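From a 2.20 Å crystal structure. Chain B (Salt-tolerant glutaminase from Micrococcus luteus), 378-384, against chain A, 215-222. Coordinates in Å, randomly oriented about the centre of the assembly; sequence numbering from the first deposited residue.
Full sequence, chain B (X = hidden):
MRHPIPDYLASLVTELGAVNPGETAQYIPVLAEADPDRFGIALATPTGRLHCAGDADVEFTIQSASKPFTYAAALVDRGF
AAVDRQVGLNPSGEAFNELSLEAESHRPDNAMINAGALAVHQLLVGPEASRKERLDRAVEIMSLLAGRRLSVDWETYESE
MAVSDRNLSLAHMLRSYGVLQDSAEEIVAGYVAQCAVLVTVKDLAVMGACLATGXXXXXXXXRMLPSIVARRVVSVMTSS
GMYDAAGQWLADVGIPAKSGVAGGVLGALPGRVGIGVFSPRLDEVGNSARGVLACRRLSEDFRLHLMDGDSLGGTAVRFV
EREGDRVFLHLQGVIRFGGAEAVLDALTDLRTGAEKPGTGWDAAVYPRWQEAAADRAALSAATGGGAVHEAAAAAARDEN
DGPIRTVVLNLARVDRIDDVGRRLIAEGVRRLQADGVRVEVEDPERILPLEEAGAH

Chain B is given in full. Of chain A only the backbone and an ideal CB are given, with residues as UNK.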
ATOM      1  N   ALA B 378     -11.512 -16.438 -18.810  1.00 51.77           N
ATOM      2  CA  ALA B 378     -10.194 -16.854 -18.341  1.00 50.79           C
ATOM      3  C   ALA B 378      -9.302 -15.658 -18.016  1.00 50.63           C
ATOM      4  O   ALA B 378      -8.614 -15.651 -16.991  1.00 51.64           O
ATOM      5  CB  ALA B 378      -9.523 -17.742 -19.387  1.00 49.83           C
ATOM      6  N   LEU B 379      -9.314 -14.653 -18.887  1.00 47.91           N
ATOM      7  CA  LEU B 379      -8.503 -13.455 -18.684  1.00 47.60           C
ATOM      8  C   LEU B 379      -8.918 -12.740 -17.404  1.00 49.13           C
ATOM      9  O   LEU B 379      -8.072 -12.275 -16.635  1.00 48.09           O
ATOM     10  CB  LEU B 379      -8.647 -12.507 -19.880  1.00 46.00           C
ATOM     11  CG  LEU B 379      -7.930 -11.154 -19.790  1.00 46.84           C
ATOM     12  CD1 LEU B 379      -6.447 -11.369 -19.523  1.00 47.35           C
ATOM     13  CD2 LEU B 379      -8.134 -10.378 -21.085  1.00 45.92           C
ATOM     14  N   SER B 380     -10.225 -12.660 -17.179  1.00 50.68           N
ATOM     15  CA  SER B 380     -10.763 -12.005 -15.995  1.00 52.57           C
ATOM     16  C   SER B 380     -10.393 -12.763 -14.720  1.00 51.59           C
ATOM     17  O   SER B 380     -10.168 -12.154 -13.678  1.00 51.38           O
ATOM     18  CB  SER B 380     -12.286 -11.890 -16.108  1.00 56.62           C
ATOM     19  OG  SER B 380     -12.826 -11.144 -15.028  1.00 60.15           O
ATOM     20  N   ALA B 381     -10.327 -14.090 -14.807  1.00 50.76           N
ATOM     21  CA  ALA B 381      -9.982 -14.921 -13.653  1.00 50.13           C
ATOM     22  C   ALA B 381      -8.515 -14.760 -13.260  1.00 49.12           C
ATOM     23  O   ALA B 381      -8.184 -14.665 -12.077  1.00 46.20           O
ATOM     24  CB  ALA B 381     -10.277 -16.385 -13.958  1.00 48.88           C
ATOM     25  N   ALA B 382      -7.640 -14.736 -14.260  1.00 50.84           N
ATOM     26  CA  ALA B 382      -6.207 -14.591 -14.031  1.00 51.79           C
ATOM     27  C   ALA B 382      -5.868 -13.146 -13.678  1.00 53.01           C
ATOM     28  O   ALA B 382      -4.736 -12.830 -13.312  1.00 52.66           O
ATOM     29  CB  ALA B 382      -5.440 -15.015 -15.277  1.00 51.09           C
ATOM     30  N   THR B 383      -6.870 -12.279 -13.778  1.00 53.11           N
ATOM     31  CA  THR B 383      -6.705 -10.859 -13.498  1.00 54.84           C
ATOM     32  C   THR B 383      -7.498 -10.372 -12.279  1.00 57.07           C
ATOM     33  O   THR B 383      -7.119  -9.396 -11.627  1.00 56.80           O
ATOM     34  CB  THR B 383      -7.123 -10.034 -14.732  1.00 54.36           C
ATOM     35  OG1 THR B 383      -6.007  -9.908 -15.623  1.00 52.67           O
ATOM     36  CG2 THR B 383      -7.636  -8.669 -14.321  1.00 57.20           C
ATOM     37  N   GLY B 384      -8.597 -11.054 -11.977  1.00 58.34           N
ATOM     38  CA  GLY B 384      -9.423 -10.657 -10.852  1.00 57.15           C
ATOM     39  C   GLY B 384     -10.424  -9.602 -11.284  1.00 55.57           C
ATOM     40  O   GLY B 384     -10.649  -8.616 -10.582  1.00 56.44           O
TER
ATOM     41  N   UNK A 215       3.016  -8.410 -10.941  1.00 19.10           N
ATOM     42  CA  UNK A 215       3.727  -9.179 -11.948  1.00 20.09           C
ATOM     43  C   UNK A 215       2.888  -9.836 -13.035  1.00 20.50           C
ATOM     44  O   UNK A 215       3.416 -10.600 -13.841  1.00 19.71           O
ATOM     45  CB  UNK A 215       4.533 -10.271 -11.241  1.00 20.09           C
ATOM     46  N   UNK A 216       1.594  -9.535 -13.077  1.00 19.99           N
ATOM     47  CA  UNK A 216       0.706 -10.121 -14.080  1.00 22.41           C
ATOM     48  C   UNK A 216       0.377  -9.133 -15.203  1.00 22.29           C
ATOM     49  O   UNK A 216      -0.001  -7.989 -14.946  1.00 18.38           O
ATOM     50  CB  UNK A 216      -0.586 -10.601 -13.416  1.00 22.41           C
ATOM     51  N   UNK A 217       0.528  -9.565 -16.453  1.00 22.95           N
ATOM     52  CA  UNK A 217       0.223  -8.671 -17.561  1.00 21.65           C
ATOM     53  C   UNK A 217      -1.284  -8.476 -17.616  1.00 21.71           C
ATOM     54  O   UNK A 217      -2.042  -9.433 -17.737  1.00 22.05           O
ATOM     55  CB  UNK A 217       0.757  -9.221 -18.885  1.00 21.65           C
ATOM     56  N   UNK A 218      -1.736  -7.223 -17.527  1.00 20.92           N
ATOM     57  CA  UNK A 218      -3.161  -6.890 -17.554  1.00 23.77           C
ATOM     58  C   UNK A 218      -3.922  -7.266 -18.823  1.00 26.89           C
ATOM     59  O   UNK A 218      -5.138  -7.429 -18.785  1.00 27.25           O
ATOM     60  CB  UNK A 218      -3.314  -5.384 -17.333  1.00 23.77           C
ATOM     61  N   UNK A 219      -3.211  -7.423 -19.935  1.00 27.82           N
ATOM     62  CA  UNK A 219      -3.851  -7.752 -21.207  1.00 27.34           C
ATOM     63  C   UNK A 219      -3.937  -9.243 -21.517  1.00 25.28           C
ATOM     64  O   UNK A 219      -4.775  -9.661 -22.312  1.00 25.78           O
ATOM     65  CB  UNK A 219      -3.096  -7.056 -22.341  1.00 27.34           C
ATOM     66  N   UNK A 220      -3.076 -10.044 -20.902  1.00 22.99           N
ATOM     67  CA  UNK A 220      -3.068 -11.479 -21.166  1.00 25.30           C
ATOM     68  C   UNK A 220      -3.303 -12.359 -19.941  1.00 26.89           C
ATOM     69  O   UNK A 220      -3.661 -13.529 -20.079  1.00 28.56           O
ATOM     70  CB  UNK A 220      -1.729 -11.862 -21.800  1.00 25.30           C
ATOM     71  N   UNK A 221      -3.092 -11.804 -18.749  1.00 25.86           N
ATOM     72  CA  UNK A 221      -3.277 -12.576 -17.534  1.00 25.80           C
ATOM     73  C   UNK A 221      -2.086 -13.476 -17.251  1.00 27.96           C
ATOM     74  O   UNK A 221      -2.092 -14.256 -16.299  1.00 27.26           O
ATOM     75  CB  UNK A 221      -4.554 -13.413 -17.631  1.00 25.80           C
ATOM     76  N   UNK A 222      -1.057 -13.370 -18.086  1.00 29.38           N
ATOM     77  CA  UNK A 222       0.147 -14.176 -17.927  1.00 32.26           C
ATOM     78  C   UNK A 222       1.078 -13.540 -16.896  1.00 26.10           C
ATOM     79  O   UNK A 222       1.204 -12.318 -16.847  1.00 22.67           O
ATOM     80  CB  UNK A 222       0.865 -14.339 -19.268  1.00 32.26           C
TER

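The stretch of chain B presents part of a helix, with B:Leu379, B:Ala382 and B:Thr383 in contact with the irregular backbone of chain A 215-222. What it offers is mostly apolar: two methyls of B:Leu379, the methyl of B:Ala382, and the carbonyl of B:Ala382. No hydrogen bond crosses between the stretches, and the contact is one of packing.

Position 215 has nothing of chain B within 5.5 Å of its ideal CB, and the choice falls to the backbone. A phi of 109° favours glycine, and the residue is A:Gly215.

At position 216, CA-to-CB points toward chain B, and the ideal CB lies 4.7 Å from the O of B:Ala382. There is room for a side chain of moderate size, and no charge calls for a partner; valine, isoleucine, leucine or threonine would all be reasonable, the extended backbone (-103/130) being comfortable for a beta-branched residue. The deposited residue is A:Ile216, with chi1 m and chi2 t. Its CG2 comes 3.8 Å from the O of B:Ala382, a packing contact against the backbone of B:Ala382.

Position 217 points sideways into space that chain B leaves empty, so the contact sets no preference. A:His217 serves its own loop instead: its ND1 accepts a hydrogen bond from the N of position 219 (3.1 Å), while its backbone O receives one from the N of position 221 (2.8 Å), helping to hold the turn that meets the helix.

Position 218 directs its CB away from chain B, and its phi of -62° is compatible with proline among many others. It is A:Pro218, whose carbonyl is the part near the helix, with O 4.2 Å from CD1 of B:Leu379 and 4.1 Å from OG1 of B:Thr383.

Position 219 also points away, leaving the side chain unconstrained by chain B. In the deposited A:Met219, the backbone makes the contact, its O lying 3.6 Å from CD2 of B:Leu379.

At position 220 the ideal CB again points away, 5.3 Å from CD1 of B:Leu379, and many side chains could be accommodated. A:Thr220, with chi1 p, uses OG1 to accept a hydrogen bond from the N of position 222 (3.3 Å). Its carbonyl C sits 3.3 Å from CD1 of B:Leu379, so the leucine packs directly on the peptide linking 220 to 221.

Position 221 is the most restrictive. Its ideal CB would clash with CB of B:Ala382 at 3.0 Å and crowd CD1 of B:Leu379 at 3.4 Å; a phi of 80° independently favours glycine. A:Gly221 meets both demands. Without a CB, its backbone can approach the helix, bringing its CA within 5.0 Å of the CA of B:Ala382 and its O within 3.6 Å of that alanine's CB.

Position 222 turns away from chain B and could hold almost anything, polar residues included. A:Glu222 extends with chi1 and chi2 both t, and its OE1 is hydrogen-bonded elsewhere in the structure.

Chain A 215-222: GIHPMTGE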
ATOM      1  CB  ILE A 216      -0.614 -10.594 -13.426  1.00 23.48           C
ATOM      2  CG1 ILE A 216      -0.311 -11.664 -12.373  1.00 27.24           C
ATOM      3  CG2 ILE A 216      -1.564 -11.151 -14.485  1.00 20.35           C
ATOM      4  CD1 ILE A 216      -1.499 -12.016 -11.493  1.00 29.44           C
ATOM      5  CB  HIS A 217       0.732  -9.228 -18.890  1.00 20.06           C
ATOM      6  CG  HIS A 217       0.915  -8.174 -19.935  1.00 19.24           C
ATOM      7  ND1 HIS A 217      -0.145  -7.515 -20.519  1.00 22.24           N
ATOM      8  CD2 HIS A 217       2.035  -7.589 -20.424  1.00 19.52           C
ATOM      9  CE1 HIS A 217       0.312  -6.567 -21.317  1.00 21.85           C
ATOM     10  NE2 HIS A 217       1.633  -6.592 -21.276  1.00 20.44           N
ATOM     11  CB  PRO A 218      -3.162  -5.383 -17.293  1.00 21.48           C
ATOM     12  CG  PRO A 218      -1.900  -4.935 -17.941  1.00 20.72           C
ATOM     13  CD  PRO A 218      -0.910  -6.002 -17.513  1.00 20.74           C
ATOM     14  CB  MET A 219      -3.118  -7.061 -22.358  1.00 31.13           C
ATOM     15  CG  MET A 219      -2.957  -5.556 -22.212  1.00 35.70           C
ATOM     16  SD  MET A 219      -4.513  -4.665 -22.147  1.00 37.80           S
ATOM     17  CE  MET A 219      -4.289  -3.733 -20.658  1.00 40.68           C
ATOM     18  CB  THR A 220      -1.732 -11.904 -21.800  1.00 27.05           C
ATOM     19  OG1 THR A 220      -0.667 -11.649 -20.873  1.00 28.95           O
ATOM     20  CG2 THR A 220      -1.479 -11.129 -23.088  1.00 25.01           C
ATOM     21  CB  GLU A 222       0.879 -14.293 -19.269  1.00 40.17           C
ATOM     22  CG  GLU A 222       2.141 -15.141 -19.216  1.00 56.83           C
ATOM     23  CD  GLU A 222       3.010 -14.979 -20.454  1.00 71.77           C
ATOM     24  OE1 GLU A 222       2.486 -15.142 -21.575  1.00 78.49           O
ATOM     25  OE2 GLU A 222       4.219 -14.691 -20.307  1.00 74.70           O
TER
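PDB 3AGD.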